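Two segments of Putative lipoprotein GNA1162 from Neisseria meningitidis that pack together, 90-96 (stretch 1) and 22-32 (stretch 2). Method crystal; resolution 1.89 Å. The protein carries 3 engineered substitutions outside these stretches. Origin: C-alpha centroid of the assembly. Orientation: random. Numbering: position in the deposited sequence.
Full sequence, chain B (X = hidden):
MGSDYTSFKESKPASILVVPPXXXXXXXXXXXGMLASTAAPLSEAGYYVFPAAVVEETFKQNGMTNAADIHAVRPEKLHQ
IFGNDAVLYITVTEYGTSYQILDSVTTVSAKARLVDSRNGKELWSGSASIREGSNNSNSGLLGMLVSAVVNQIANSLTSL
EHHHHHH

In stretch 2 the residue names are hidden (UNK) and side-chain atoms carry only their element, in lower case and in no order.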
ATOM      1  N   ILE B  90       1.355  14.430  -6.627  1.00 25.05           N
ATOM      2  CA  ILE B  90       1.202  12.997  -6.900  1.00 26.45           C
ATOM      3  C   ILE B  90       1.099  12.762  -8.397  1.00 28.54           C
ATOM      4  O   ILE B  90       0.411  13.499  -9.091  1.00 33.01           O
ATOM      5  CB  ILE B  90      -0.058  12.458  -6.242  1.00 25.32           C
ATOM      6  CG1 ILE B  90       0.010  12.686  -4.724  1.00 30.76           C
ATOM      7  CG2 ILE B  90      -0.259  10.976  -6.587  1.00 29.10           C
ATOM      8  CD1 ILE B  90      -1.307  12.472  -4.032  1.00 31.32           C
ATOM      9  N   THR B  91       1.789  11.735  -8.882  1.00 24.10           N
ATOM     10  CA  THR B  91       1.696  11.304 -10.268  1.00 26.53           C
ATOM     11  C   THR B  91       1.382   9.802 -10.354  1.00 30.31           C
ATOM     12  O   THR B  91       2.086   8.975  -9.773  1.00 31.01           O
ATOM     13  CB  THR B  91       3.004  11.595 -11.028  1.00 32.66           C
ATOM     14  OG1 THR B  91       3.257  12.998 -11.001  1.00 35.56           O
ATOM     15  CG2 THR B  91       2.920  11.127 -12.479  1.00 36.95           C
ATOM     16  N   VAL B  92       0.304   9.470 -11.054  1.00 31.97           N
ATOM     17  CA  VAL B  92      -0.016   8.082 -11.361  1.00 34.15           C
ATOM     18  C   VAL B  92       0.716   7.693 -12.641  1.00 36.26           C
ATOM     19  O   VAL B  92       0.477   8.277 -13.706  1.00 37.80           O
ATOM     20  CB  VAL B  92      -1.527   7.878 -11.555  1.00 34.83           C
ATOM     21  CG1 VAL B  92      -1.818   6.453 -12.096  1.00 33.74           C
ATOM     22  CG2 VAL B  92      -2.260   8.117 -10.249  1.00 33.84           C
ATOM     23  N   THR B  93       1.619   6.722 -12.531  1.00 31.36           N
ATOM     24  CA  THR B  93       2.465   6.327 -13.651  1.00 38.30           C
ATOM     25  C   THR B  93       1.959   5.053 -14.316  1.00 42.32           C
ATOM     26  O   THR B  93       2.285   4.769 -15.471  1.00 45.90           O
ATOM     27  CB  THR B  93       3.916   6.121 -13.190  1.00 42.99           C
ATOM     28  OG1 THR B  93       3.965   5.079 -12.200  1.00 46.97           O
ATOM     29  CG2 THR B  93       4.453   7.402 -12.592  1.00 40.36           C
ATOM     30  N   GLU B  94       1.162   4.283 -13.584  1.00 40.75           N
ATOM     31  CA  GLU B  94       0.540   3.103 -14.167  1.00 41.92           C
ATOM     32  C   GLU B  94      -0.889   2.897 -13.662  1.00 39.40           C
ATOM     33  O   GLU B  94      -1.190   3.125 -12.499  1.00 36.93           O
ATOM     34  CB  GLU B  94       1.394   1.861 -13.894  1.00 43.63           C
ATOM     35  CG  GLU B  94       0.974   0.659 -14.699  1.00 53.94           C
ATOM     36  CD  GLU B  94       2.036  -0.422 -14.731  1.00 62.04           C
ATOM     37  OE1 GLU B  94       2.129  -1.135 -15.758  1.00 64.51           O
ATOM     38  OE2 GLU B  94       2.778  -0.554 -13.731  1.00 64.79           O
ATOM     39  N   TYR B  95      -1.773   2.460 -14.547  1.00 41.20           N
ATOM     40  CA  TYR B  95      -3.140   2.169 -14.152  1.00 43.35           C
ATOM     41  C   TYR B  95      -3.810   1.322 -15.211  1.00 45.38           C
ATOM     42  O   TYR B  95      -4.007   1.771 -16.340  1.00 45.74           O
ATOM     43  CB  TYR B  95      -3.931   3.458 -13.964  1.00 39.81           C
ATOM     44  CG  TYR B  95      -5.330   3.266 -13.414  1.00 41.91           C
ATOM     45  CD1 TYR B  95      -6.382   2.863 -14.240  1.00 49.34           C
ATOM     46  CD2 TYR B  95      -5.606   3.506 -12.075  1.00 41.18           C
ATOM     47  CE1 TYR B  95      -7.667   2.699 -13.739  1.00 50.99           C
ATOM     48  CE2 TYR B  95      -6.884   3.349 -11.567  1.00 44.78           C
ATOM     49  CZ  TYR B  95      -7.907   2.940 -12.397  1.00 50.29           C
ATOM     50  OH  TYR B  95      -9.170   2.785 -11.879  1.00 51.55           O
ATOM     51  N   GLY B  96      -4.170   0.098 -14.855  1.00 47.33           N
ATOM     52  CA  GLY B  96      -4.852  -0.741 -15.815  1.00 48.40           C
ATOM     53  C   GLY B  96      -4.800  -2.205 -15.469  1.00 44.87           C
ATOM     54  O   GLY B  96      -4.411  -2.595 -14.364  1.00 39.25           O
ATOM     55  N   UNK B  22      -1.289  14.334 -11.282  1.00 30.15           N
ATOM     56  CA  UNK B  22      -1.013  14.179 -12.699  1.00 35.13           C
ATOM     57  C   UNK B  22      -1.321  12.748 -13.100  1.00 35.76           C
ATOM     58  O   UNK B  22      -0.997  11.800 -12.376  1.00 36.86           O
ATOM     59  c   UNK B  22       0.462  14.436 -12.979  1.00 39.45           C
ATOM     60  c   UNK B  22       2.345  15.505 -14.143  1.00 50.43           C
ATOM     61  c   UNK B  22      -0.022  16.092 -14.818  1.00 47.25           C
ATOM     62  c   UNK B  22       0.916  15.715 -13.662  1.00 48.73           C
ATOM     63  N   UNK B  23      -1.935  12.580 -14.260  1.00 37.48           N
ATOM     64  CA  UNK B  23      -2.209  11.244 -14.765  1.00 41.26           C
ATOM     65  C   UNK B  23      -1.280  10.954 -15.930  1.00 44.69           C
ATOM     66  O   UNK B  23      -1.408  11.557 -16.993  1.00 47.36           O
ATOM     67  n   UNK B  23      -5.383   9.517 -15.779  1.00 48.12           N
ATOM     68  c   UNK B  23      -3.672  11.133 -15.206  1.00 44.19           C
ATOM     69  o   UNK B  23      -3.286   8.765 -15.491  1.00 46.95           O
ATOM     70  c   UNK B  23      -4.098   9.696 -15.503  1.00 46.94           C
ATOM     71  N   UNK B  24      -0.330  10.051 -15.724  1.00 45.66           N
ATOM     72  CA  UNK B  24       0.577   9.658 -16.793  1.00 51.39           C
ATOM     73  C   UNK B  24       0.315   8.232 -17.244  1.00 57.18           C
ATOM     74  O   UNK B  24       1.225   7.531 -17.683  1.00 62.46           O
ATOM     75  c   UNK B  24       2.031   9.839 -16.366  1.00 52.39           C
ATOM     76  o   UNK B  24       4.641  10.692 -15.954  1.00 58.79           O
ATOM     77  c   UNK B  24       2.330  11.249 -15.928  1.00 53.73           C
ATOM     78  c   UNK B  24       3.797  11.610 -16.022  1.00 56.97           C
ATOM     79  o   UNK B  24       4.102  12.820 -16.164  1.00 56.46           O
ATOM     80  N   UNK B  25      -0.940   7.808 -17.124  1.00 56.83           N
ATOM     81  CA  UNK B  25      -1.364   6.503 -17.619  1.00 54.25           C
ATOM     82  C   UNK B  25      -2.364   6.671 -18.759  1.00 56.25           C
ATOM     83  O   UNK B  25      -3.007   7.709 -18.876  1.00 54.50           O
ATOM     84  o   UNK B  25      -3.368   6.092 -16.331  1.00 51.26           O
ATOM     85  c   UNK B  25      -2.020   5.697 -16.502  1.00 52.37           C
ATOM     86  N   UNK B  26      -2.513   5.633 -19.593  1.00 62.70           N
ATOM     87  CA  UNK B  26      -3.470   5.653 -20.704  1.00 66.24           C
ATOM     88  C   UNK B  26      -4.919   5.753 -20.231  1.00 67.06           C
ATOM     89  O   UNK B  26      -5.778   6.180 -21.010  1.00 67.58           O
ATOM     90  c   UNK B  26      -1.754   4.373 -19.540  1.00 62.77           C
ATOM     91  c   UNK B  26      -3.231   4.306 -21.396  1.00 66.18           C
ATOM     92  c   UNK B  26      -2.600   3.439 -20.356  1.00 65.78           C
ATOM     93  N   UNK B  27      -5.180   5.369 -18.982  1.00 62.20           N
ATOM     94  CA  UNK B  27      -6.542   5.335 -18.445  1.00 59.15           C
ATOM     95  C   UNK B  27      -6.941   6.671 -17.824  1.00 57.25           C
ATOM     96  O   UNK B  27      -6.271   7.174 -16.918  1.00 53.46           O
ATOM     97  o   UNK B  27      -8.420   2.592 -17.072  1.00 60.34           O
ATOM     98  c   UNK B  27      -8.138   3.813 -17.159  1.00 58.22           C
ATOM     99  o   UNK B  27      -9.000   4.713 -17.048  1.00 56.87           O
ATOM    100  c   UNK B  27      -6.685   4.206 -17.410  1.00 58.09           C
ATOM    101  N   UNK B  28      -8.049   7.228 -18.304  1.00 60.46           N
ATOM    102  CA  UNK B  28      -8.518   8.539 -17.861  1.00 63.35           C
ATOM    103  C   UNK B  28      -9.066   8.511 -16.439  1.00 64.88           C
ATOM    104  O   UNK B  28      -9.058   9.523 -15.740  1.00 66.36           O
ATOM    105  c   UNK B  28      -9.608   9.082 -18.789  1.00 67.46           C
ATOM    106  c   UNK B  28      -9.659  10.600 -18.698  1.00 67.36           C
ATOM    107  c   UNK B  28      -9.350   8.632 -20.227  1.00 68.76           C
ATOM    108  N   UNK B  29      -9.547   7.351 -16.014  1.00 64.39           N
ATOM    109  CA  UNK B  29     -10.050   7.190 -14.653  1.00 64.42           C
ATOM    110  C   UNK B  29      -8.936   7.007 -13.628  1.00 56.21           C
ATOM    111  O   UNK B  29      -9.198   6.910 -12.433  1.00 57.24           O
ATOM    112  c   UNK B  29     -11.028   6.013 -14.579  1.00 69.33           C
ATOM    113  o   UNK B  29     -12.859   7.401 -15.246  1.00 78.41           O
ATOM    114  n   UNK B  29     -12.840   5.287 -16.016  1.00 79.16           N
ATOM    115  c   UNK B  29     -12.327   6.292 -15.309  1.00 75.94           C
ATOM    116  N   UNK B  30      -7.696   6.959 -14.102  1.00 50.68           N
ATOM    117  CA  UNK B  30      -6.551   6.710 -13.245  1.00 46.59           C
ATOM    118  C   UNK B  30      -6.438   7.577 -11.998  1.00 44.56           C
ATOM    119  O   UNK B  30      -5.874   7.143 -10.988  1.00 42.13           O
ATOM    120  N   UNK B  31      -6.958   8.802 -12.049  1.00 41.45           N
ATOM    121  CA  UNK B  31      -6.863   9.693 -10.889  1.00 40.60           C
ATOM    122  C   UNK B  31      -8.226  10.124 -10.341  1.00 41.89           C
ATOM    123  O   UNK B  31      -8.293  10.928  -9.413  1.00 36.54           O
ATOM    124  o   UNK B  31      -6.655  11.707 -12.242  1.00 41.01           O
ATOM    125  c   UNK B  31      -6.031  10.972 -11.190  1.00 38.80           C
ATOM    126  c   UNK B  31      -4.598  10.619 -11.598  1.00 38.91           C
ATOM    127  N   UNK B  32      -9.311   9.604 -10.906  1.00 44.22           N
ATOM    128  CA  UNK B  32     -10.632   9.976 -10.409  1.00 49.47           C
ATOM    129  C   UNK B  32     -10.758   9.687  -8.912  1.00 48.61           C
ATOM    130  O   UNK B  32     -10.524   8.561  -8.459  1.00 45.29           O
ATOM    131  c   UNK B  32     -15.897  12.649 -11.689  1.00 74.80           C
ATOM    132  c   UNK B  32     -13.906  10.767 -11.206  1.00 68.16           C
ATOM    133  c   UNK B  32     -16.110  11.727 -10.700  1.00 72.34           C
ATOM    134  c   UNK B  32     -13.714  11.721 -12.210  1.00 72.01           C
ATOM    135  c   UNK B  32     -11.750   9.267 -11.176  1.00 57.72           C
ATOM    136  n   UNK B  32     -15.047   9.768  -9.554  1.00 67.73           N
ATOM    137  c   UNK B  32     -13.850   9.108  -9.700  1.00 65.34           C
ATOM    138  c   UNK B  32     -14.715  12.655 -12.441  1.00 74.15           C
ATOM    139  c   UNK B  32     -15.106  10.789 -10.466  1.00 68.88           C
ATOM    140  c   UNK B  32     -13.118   9.680 -10.705  1.00 64.06           C
TER

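Position 22 carries four side-chain carbons, forked at the second. Its CB lies 3.7 Å from Thr-91 OG1, and its backbone pairs with stretch 1 in parallel register. This is Leu-22, whose greasy branch lies beside Thr-91 on the same face of the sheet.

Position 23 has two carbons, the second bearing one oxygen and one nitrogen. Its side chain shares the other face with Val-92, although stretch 1 covers little of it. This short amide is Asn-23; it can both accept and donate, which suits its work within the loop that follows.

Position 24 has three carbons in a row, the third carrying two oxygens. The second carbon packs 3.5 Å from Thr-91 CG2, with the carboxylate also close by. This is Glu-24, whose chain is long enough to lie along Thr-91 in an otherwise exposed setting.

At position 25 one carbon is followed by one oxygen, which sits 3.6 Å from Tyr-95 CB. This is Ser-25: its small hydroxyl fits beside the tyrosine while OG donates to Asn-23 OD1 at 2.8 Å; Ser-25 N donates to the same Asn-23 OD1 at 3.0 Å.

Three carbons close onto the backbone nitrogen at position 26, without contact to stretch 1. This identifies Pro-26, whose ring suits a phi of -64° in the turn.

Position 27 has two carbons, the second with two oxygens, one of them at the edge of the tyrosine ring, 3.4 Å from Tyr-95 CE1. This is Asp-27; its other oxygen, OD1, is free to accept within the loop, and Asp-27 O accepts from Asn-23 ND2 at 2.8 Å.

At position 28 a carbon bears two more and touches a crystal neighbour rather than stretch 1. This is Val-28, exposed, with no demand from stretch 1 on its side chain.

Position 29 has two side-chain carbons, the second carrying one oxygen and one nitrogen, and their end leads away from stretch 1. This is Asn-29; stretch 1 asks little of its side chain, while Asn-29 N donates to Asp-27 OD1 at 2.9 Å.

Position 30 has no side-chain atoms, and its CA stands 3.6 Å from the Tyr-95 ring centroid, a CH-pi contact over the face. It is Gly-30; a CB here would be crowded by Asp-27 O.

Position 31 has one carbon carrying an oxygen and a carbon, the latter 3.7 Å from Val-92 CG2. This is Thr-31, whose methyl suits that apolar neighbour.

Position 32 bears fused five- and six-membered rings with one nitrogen, remote from stretch 1: Trp-32, exposed and unconstrained by this contact.

The contact joins two modes. Leu-22 N to Ile-90 O (2.9 Å), Val-92 N to Leu-22 O (3.0 Å) and Glu-24 N to Val-92 O (2.8 Å) form a parallel ladder; beyond it, the internally bonded loop brings Gly-30 over the Tyr-95 ring.

Stretch 2 (22-32) LNESPDVNGTW
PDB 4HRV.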